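Long-range contact in hemoglobin-like protein (Methylacidiphilum infernorum, PDB 4NK2), which binds heme and, as a group II truncated hemoglobin, probably binds and carries oxygen: residues M120-R134 with E163-T175. Sequence-based numbering, arbitrary orientation.
Sequences MRARHFSVTIDEKAR and ESFSIRMINRRTT. With HEM (protoporphyrin IX containing Fe), chain C.
Asn171 sets its amide into the loop from helix 120-124 to helix 131-147: ND2 donates to Val127 O (2.9 Å) almost straight along the carbonyl, while OD1 accepts from Ile129 N in a nearly linear bond (176°). With chi1 at 57°, CG sits between backbone N and carbonyl carbon of Asn171, directing the amide there. Ile129 O takes both backbone Asn171 N and Arg172 N. A water accepts from Asn171 ND2 and donates to Arg121 O and Met169 O.

Among the charged groups, the extended Arg121 brings NH1 between two carbonyls, Arg168 O (2.9 Å) and Ile170 O (2.8 Å), both in the guanidinium plane; its NH2 reaches Asp41 of the second subunit. Arg134 donates from NE to Ser166 OG, whose hydroxyl also bonds to Ile162 O, and from NH2 to Glu163 O, with Ile167 CG1 over one guanidinium face. NH2 also forms a salt bridge with Glu163 OE2, an oxygen shared with Arg181, and NH1 binds Arg180 O. Glu131, bent at chi2 (86°), offers OE2 to Thr174 N on its syn lone pair and to Arg173 NH1 on its anti one, the latter a salt bridge, while OE1 takes Thr174 OG1 (2.6 Å). Arg173 is held further by Glu177 O and by a salt bridge to Asp41 of its own chain.

In the apolar packing, Met169 brings SD obliquely to the His124 ring, 4.2 Å from its centroid, with CG over the same ring and against the heme; CE lies 3.5 Å above the centre of the Phe165 ring and meets Met120 CB (3.6 Å). His124 ND1 donates to Met120 O, fixing the ring's rotation, and NE2 binds the heme iron at 2.0 Å. Together the segments form much of the proximal side of the heme pocket in this truncated globin fold, around its axial histidine.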
loop_
_atom_site.group_PDB
_atom_site.type_symbol
_atom_site.label_atom_id
_atom_site.label_comp_id
_atom_site.label_asym_id
_atom_site.label_seq_id
_atom_site.Cartn_x
_atom_site.Cartn_y
_atom_site.Cartn_z
ATOM N N MET A 120 2.367 12.331 9.652
ATOM C CA MET A 120 1.037 12.125 9.113
ATOM C C MET A 120 0.838 10.792 8.419
ATOM O O MET A 120 -0.184 10.178 8.580
ATOM C CB MET A 120 0.651 13.255 8.170
ATOM C CG MET A 120 -0.001 14.441 8.817
ATOM S SD MET A 120 -1.381 14.077 9.872
ATOM C CE MET A 120 -0.899 14.948 11.312
ATOM N N ARG A 121 1.801 10.353 7.627
ATOM C CA ARG A 121 1.607 9.082 6.928
ATOM C C ARG A 121 1.432 8.004 7.978
ATOM O O ARG A 121 0.512 7.189 7.891
ATOM C CB ARG A 121 2.784 8.728 5.999
ATOM C CG ARG A 121 2.669 7.321 5.373
ATOM C CD ARG A 121 3.731 7.035 4.299
ATOM N NE ARG A 121 3.700 5.617 3.911
ATOM C CZ ARG A 121 2.829 5.102 3.044
ATOM N NH1 ARG A 121 1.923 5.888 2.457
ATOM N NH2 ARG A 121 2.865 3.805 2.755
ATOM N N ALA A 122 2.277 8.032 9.005
ATOM C CA ALA A 122 2.239 6.984 10.031
ATOM C C ALA A 122 0.929 7.027 10.821
ATOM O O ALA A 122 0.310 5.987 11.113
ATOM C CB ALA A 122 3.437 7.127 10.965
ATOM N N ARG A 123 0.508 8.229 11.194
ATOM C CA ARG A 123 -0.760 8.376 11.909
ATOM C C ARG A 123 -1.916 7.829 11.065
ATOM O O ARG A 123 -2.875 7.271 11.614
ATOM C CB ARG A 123 -1.012 9.841 12.315
ATOM C CG ARG A 123 -0.077 10.365 13.414
ATOM C CD ARG A 123 -0.393 11.826 13.791
ATOM N NE ARG A 123 0.598 12.414 14.705
ATOM C CZ ARG A 123 0.470 12.455 16.032
ATOM N NH1 ARG A 123 -0.603 11.927 16.610
ATOM N NH2 ARG A 123 1.410 13.028 16.788
ATOM N N HIS A 124 -1.826 7.939 9.748
ATOM C CA HIS A 124 -2.905 7.481 8.883
ATOM C C HIS A 124 -2.922 5.969 8.607
ATOM O O HIS A 124 -3.861 5.483 8.021
ATOM C CB HIS A 124 -2.967 8.286 7.575
ATOM C CG HIS A 124 -3.649 9.615 7.709
ATOM N ND1 HIS A 124 -3.012 10.729 8.196
ATOM C CD2 HIS A 124 -4.909 10.006 7.416
ATOM C CE1 HIS A 124 -3.850 11.745 8.202
ATOM N NE2 HIS A 124 -5.009 11.335 7.730
ATOM N N PHE A 125 -1.901 5.232 9.037
ATOM C CA PHE A 125 -1.927 3.773 8.914
ATOM C C PHE A 125 -3.166 3.201 9.622
ATOM O O PHE A 125 -3.606 2.103 9.301
ATOM C CB PHE A 125 -0.655 3.128 9.487
ATOM C CG PHE A 125 0.581 3.310 8.628
ATOM C CD1 PHE A 125 0.496 3.324 7.240
ATOM C CD2 PHE A 125 1.834 3.451 9.225
ATOM C CE1 PHE A 125 1.644 3.494 6.456
ATOM C CE2 PHE A 125 2.990 3.620 8.447
ATOM C CZ PHE A 125 2.893 3.641 7.068
ATOM N N SER A 126 -3.723 3.953 10.570
ATOM C CA SER A 126 -4.898 3.520 11.340
ATOM C C SER A 126 -6.196 3.497 10.522
ATOM O O SER A 126 -7.265 3.180 11.053
ATOM C CB SER A 126 -5.093 4.443 12.549
ATOM O OG SER A 126 -3.925 4.495 13.352
ATOM N N VAL A 127 -6.114 3.848 9.252
ATOM C CA VAL A 127 -7.284 3.853 8.393
ATOM C C VAL A 127 -6.895 3.445 6.989
ATOM O O VAL A 127 -5.868 3.842 6.494
ATOM C CB VAL A 127 -8.003 5.216 8.411
ATOM C CG1 VAL A 127 -7.052 6.322 8.153
ATOM C CG2 VAL A 127 -9.124 5.249 7.424
ATOM N N THR A 128 -7.712 2.629 6.355
ATOM C CA THR A 128 -7.351 2.099 5.042
ATOM C C THR A 128 -7.640 3.167 3.992
ATOM O O THR A 128 -8.781 3.585 3.814
ATOM C CB THR A 128 -8.135 0.812 4.728
ATOM O OG1 THR A 128 -8.034 -0.067 5.852
ATOM C CG2 THR A 128 -7.572 0.111 3.505
ATOM N N ILE A 129 -6.604 3.617 3.300
ATOM C CA ILE A 129 -6.780 4.710 2.345
ATOM C C ILE A 129 -6.254 4.259 0.998
ATOM O O ILE A 129 -5.037 4.089 0.833
ATOM C CB ILE A 129 -6.013 5.971 2.791
ATOM C CG1 ILE A 129 -6.564 6.484 4.135
ATOM C CG2 ILE A 129 -6.110 7.075 1.681
ATOM C CD1 ILE A 129 -5.685 7.533 4.835
ATOM N N ASP A 130 -7.137 4.047 0.036
ATOM C CA ASP A 130 -6.721 3.712 -1.314
ATOM C C ASP A 130 -6.748 4.925 -2.230
ATOM O O ASP A 130 -7.026 6.014 -1.780
ATOM C CB ASP A 130 -7.542 2.559 -1.889
ATOM C CG ASP A 130 -9.002 2.889 -2.046
ATOM O OD1 ASP A 130 -9.375 4.062 -1.997
ATOM O OD2 ASP A 130 -9.783 1.953 -2.233
ATOM N N GLU A 131 -6.458 4.727 -3.510
ATOM C CA GLU A 131 -6.299 5.835 -4.444
ATOM C C GLU A 131 -7.593 6.627 -4.575
ATOM O O GLU A 131 -7.577 7.858 -4.539
ATOM C CB GLU A 131 -5.826 5.329 -5.809
ATOM C CG GLU A 131 -4.538 4.519 -5.751
ATOM C CD GLU A 131 -4.794 3.044 -5.463
ATOM O OE1 GLU A 131 -5.940 2.677 -5.099
ATOM O OE2 GLU A 131 -3.844 2.244 -5.618
ATOM N N LYS A 132 -8.712 5.923 -4.672
ATOM C CA LYS A 132 -10.023 6.539 -4.795
ATOM C C LYS A 132 -10.423 7.344 -3.564
ATOM O O LYS A 132 -11.003 8.406 -3.687
ATOM C CB LYS A 132 -11.076 5.483 -5.085
ATOM C CG LYS A 132 -12.448 6.024 -5.353
ATOM C CD LYS A 132 -12.486 6.799 -6.638
ATOM C CE LYS A 132 -13.896 6.924 -7.172
ATOM N NZ LYS A 132 -13.998 7.912 -8.272
ATOM N N ALA A 133 -10.121 6.822 -2.386
ATOM C CA ALA A 133 -10.337 7.552 -1.134
ATOM C C ALA A 133 -9.648 8.916 -1.144
ATOM O O ALA A 133 -10.225 9.920 -0.709
ATOM C CB ALA A 133 -9.845 6.732 0.036
ATOM N N ARG A 134 -8.405 8.958 -1.612
ATOM C CA ARG A 134 -7.705 10.236 -1.719
ATOM C C ARG A 134 -8.402 11.164 -2.706
ATOM O O ARG A 134 -8.524 12.367 -2.446
ATOM C CB ARG A 134 -6.241 10.054 -2.138
ATOM C CG ARG A 134 -5.660 11.333 -2.763
ATOM C CD ARG A 134 -4.170 11.212 -3.089
ATOM N NE ARG A 134 -3.667 12.416 -3.742
ATOM C CZ ARG A 134 -3.632 12.605 -5.062
ATOM N NH1 ARG A 134 -4.048 11.654 -5.891
ATOM N NH2 ARG A 134 -3.162 13.747 -5.554
ATOM N N GLU A 163 -2.964 18.547 -2.343
ATOM C CA GLU A 163 -2.964 17.651 -3.508
ATOM C C GLU A 163 -1.739 16.760 -3.505
ATOM O O GLU A 163 -1.819 15.582 -3.855
ATOM C CB GLU A 163 -2.993 18.437 -4.831
ATOM C CG GLU A 163 -3.145 17.544 -6.072
ATOM C CD GLU A 163 -1.828 16.924 -6.558
ATOM O OE1 GLU A 163 -0.727 17.421 -6.193
ATOM O OE2 GLU A 163 -1.897 15.943 -7.346
ATOM N N SER A 164 -0.591 17.315 -3.127
ATOM C CA SER A 164 0.620 16.500 -3.105
ATOM C C SER A 164 0.789 15.744 -1.794
ATOM O O SER A 164 1.145 14.570 -1.805
ATOM C CB SER A 164 1.867 17.334 -3.399
ATOM O OG SER A 164 3.016 16.506 -3.309
ATOM N N PHE A 165 0.543 16.416 -0.670
ATOM C CA PHE A 165 0.763 15.798 0.637
ATOM C C PHE A 165 -0.143 14.584 0.794
ATOM O O PHE A 165 0.239 13.581 1.404
ATOM C CB PHE A 165 0.477 16.803 1.756
ATOM C CG PHE A 165 0.989 16.376 3.114
ATOM C CD1 PHE A 165 2.121 15.579 3.233
ATOM C CD2 PHE A 165 0.345 16.789 4.272
ATOM C CE1 PHE A 165 2.599 15.202 4.489
ATOM C CE2 PHE A 165 0.815 16.406 5.532
ATOM C CZ PHE A 165 1.937 15.612 5.635
ATOM N N SER A 166 -1.352 14.675 0.242
ATOM C CA SER A 166 -2.325 13.589 0.358
ATOM C C SER A 166 -1.820 12.301 -0.292
ATOM O O SER A 166 -2.232 11.199 0.085
ATOM C CB SER A 166 -3.682 13.994 -0.234
ATOM O OG SER A 166 -3.590 14.379 -1.605
ATOM N N ILE A 167 -0.926 12.413 -1.265
ATOM C CA ILE A 167 -0.423 11.189 -1.899
ATOM C C ILE A 167 0.272 10.267 -0.883
ATOM O O ILE A 167 0.196 9.039 -0.994
ATOM C CB ILE A 167 0.534 11.503 -3.051
ATOM C CG1 ILE A 167 -0.219 12.256 -4.160
ATOM C CG2 ILE A 167 1.112 10.227 -3.605
ATOM C CD1 ILE A 167 0.688 12.735 -5.289
ATOM N N ARG A 168 0.959 10.859 0.092
ATOM C CA ARG A 168 1.706 10.089 1.086
ATOM C C ARG A 168 0.831 9.448 2.140
ATOM O O ARG A 168 1.324 8.689 2.978
ATOM C CB ARG A 168 2.719 10.991 1.782
ATOM C CG ARG A 168 3.448 11.879 0.818
ATOM C CD ARG A 168 4.666 12.509 1.449
ATOM N NE ARG A 168 5.485 13.126 0.411
ATOM C CZ ARG A 168 6.787 13.352 0.522
ATOM N NH1 ARG A 168 7.426 13.011 1.632
ATOM N NH2 ARG A 168 7.441 13.910 -0.485
ATOM N N MET A 169 -0.464 9.747 2.128
ATOM C CA MET A 169 -1.358 9.070 3.076
ATOM C C MET A 169 -1.848 7.730 2.522
ATOM O O MET A 169 -2.369 6.893 3.269
ATOM C CB MET A 169 -2.549 9.958 3.404
ATOM C CG MET A 169 -2.147 11.368 3.855
ATOM S SD MET A 169 -0.947 11.285 5.202
ATOM C CE MET A 169 -0.035 12.738 4.698
ATOM N N ILE A 170 -1.701 7.531 1.211
ATOM C CA ILE A 170 -2.258 6.334 0.570
ATOM C C ILE A 170 -1.509 5.105 1.083
ATOM O O ILE A 170 -0.279 5.016 0.955
ATOM C CB ILE A 170 -2.132 6.368 -0.969
ATOM C CG1 ILE A 170 -3.001 7.489 -1.561
ATOM C CG2 ILE A 170 -2.539 5.011 -1.554
ATOM C CD1 ILE A 170 -2.821 7.666 -3.067
ATOM N N ASN A 171 -2.243 4.166 1.662
ATOM C CA ASN A 171 -1.609 2.974 2.228
ATOM C C ASN A 171 -2.197 1.660 1.715
ATOM O O ASN A 171 -1.733 0.564 2.084
ATOM C CB ASN A 171 -1.642 3.028 3.757
ATOM C CG ASN A 171 -3.044 3.157 4.304
ATOM O OD1 ASN A 171 -3.980 2.529 3.790
ATOM N ND2 ASN A 171 -3.207 3.973 5.351
ATOM N N ARG A 172 -3.204 1.768 0.851
ATOM C CA ARG A 172 -3.774 0.594 0.183
ATOM C C ARG A 172 -3.699 0.812 -1.319
ATOM O O ARG A 172 -4.294 1.764 -1.857
ATOM C CB ARG A 172 -5.223 0.385 0.612
ATOM C CG ARG A 172 -5.932 -0.790 -0.099
ATOM C CD ARG A 172 -5.312 -2.142 0.278
ATOM N NE ARG A 172 -6.247 -3.265 0.152
ATOM C CZ ARG A 172 -6.343 -4.051 -0.918
ATOM N NH1 ARG A 172 -5.560 -3.847 -1.978
ATOM N NH2 ARG A 172 -7.216 -5.050 -0.920
ATOM N N ARG A 173 -2.950 -0.041 -2.008
ATOM C CA ARG A 173 -2.827 0.091 -3.461
ATOM C C ARG A 173 -3.785 -0.885 -4.142
ATOM O O ARG A 173 -3.975 -2.008 -3.662
ATOM C CB ARG A 173 -1.381 -0.138 -3.898
ATOM C CG ARG A 173 -0.469 1.014 -3.545
ATOM C CD ARG A 173 -0.761 2.196 -4.486
ATOM N NE ARG A 173 0.032 2.102 -5.712
ATOM C CZ ARG A 173 -0.328 2.615 -6.886
ATOM N NH1 ARG A 173 -1.495 3.242 -7.020
ATOM N NH2 ARG A 173 0.475 2.486 -7.932
ATOM N N THR A 174 -4.412 -0.444 -5.233
ATOM C CA THR A 174 -5.433 -1.256 -5.902
ATOM C C THR A 174 -5.250 -1.227 -7.406
ATOM O O THR A 174 -6.069 -1.798 -8.138
ATOM C CB THR A 174 -6.868 -0.760 -5.605
ATOM O OG1 THR A 174 -7.048 0.545 -6.183
ATOM C CG2 THR A 174 -7.130 -0.710 -4.106
ATOM N N THR A 175 -4.196 -0.540 -7.854
ATOM C CA THR A 175 -3.847 -0.453 -9.274
ATOM C C THR A 175 -2.339 -0.287 -9.441
ATOM O O THR A 175 -1.658 0.172 -8.514
ATOM C CB THR A 175 -4.540 0.746 -9.980
ATOM O OG1 THR A 175 -3.928 0.960 -11.261
ATOM C CG2 THR A 175 -4.378 2.044 -9.161
HETATM C CHA HEM C . -6.948 11.892 10.866
HETATM C CHB HEM C . -8.865 10.305 6.720
HETATM C CHC HEM C . -5.469 12.779 4.242
HETATM C CHD HEM C . -4.986 15.507 8.254
HETATM C C1A HEM C . -7.714 11.165 9.990
HETATM C C2A HEM C . -8.646 10.089 10.318
HETATM C C3A HEM C . -9.169 9.662 9.150
HETATM C C4A HEM C . -8.587 10.440 8.064
HETATM C CMA HEM C . -10.222 8.552 8.931
HETATM C CAA HEM C . -8.950 9.553 11.748
HETATM C CBA HEM C . -8.055 8.316 11.974
HETATM C CGA HEM C . -8.158 7.647 13.341
HETATM O O1A HEM C . -8.236 6.386 13.395
HETATM O O2A HEM C . -8.149 8.335 14.398
HETATM C C1B HEM C . -8.072 10.740 5.669
HETATM C C2B HEM C . -8.128 10.300 4.284
HETATM C C3B HEM C . -7.191 10.981 3.598
HETATM C C4B HEM C . -6.501 11.885 4.513
HETATM C CMB HEM C . -9.096 9.259 3.685
HETATM C CAB HEM C . -6.919 10.809 2.092
HETATM C CBB HEM C . -5.785 11.290 1.567
HETATM C C1C HEM C . -5.061 13.787 5.096
HETATM C C2C HEM C . -4.180 14.908 4.799
HETATM C C3C HEM C . -4.047 15.648 5.918
HETATM C C4C HEM C . -4.848 15.038 6.962
HETATM C CMC HEM C . -3.498 15.173 3.438
HETATM C CAC HEM C . -3.230 16.947 6.114
HETATM C CBC HEM C . -2.849 17.699 5.072
HETATM C C1D HEM C . -5.341 14.759 9.352
HETATM C C2D HEM C . -5.024 15.055 10.742
HETATM C C3D HEM C . -5.653 13.926 11.543
HETATM C C4D HEM C . -6.274 13.054 10.571
HETATM C CMD HEM C . -4.242 16.259 11.324
HETATM C CAD HEM C . -5.596 13.741 13.075
HETATM C CBD HEM C . -4.254 13.074 13.392
HETATM C CGD HEM C . -4.185 12.884 14.890
HETATM O O1D HEM C . -4.914 12.006 15.411
HETATM O O2D HEM C . -3.412 13.620 15.559
HETATM N NA HEM C . -7.710 11.348 8.620
HETATM N NB HEM C . -7.075 11.701 5.753
HETATM N NC HEM C . -5.443 13.918 6.425
HETATM N ND HEM C . -6.071 13.582 9.301
HETATM FE FE HEM C . -6.494 12.590 7.515
HETATM O O HOH W 1 -1.042 5.928 5.848
HETATM O O HOH W 2 1.354 2.665 0.276
#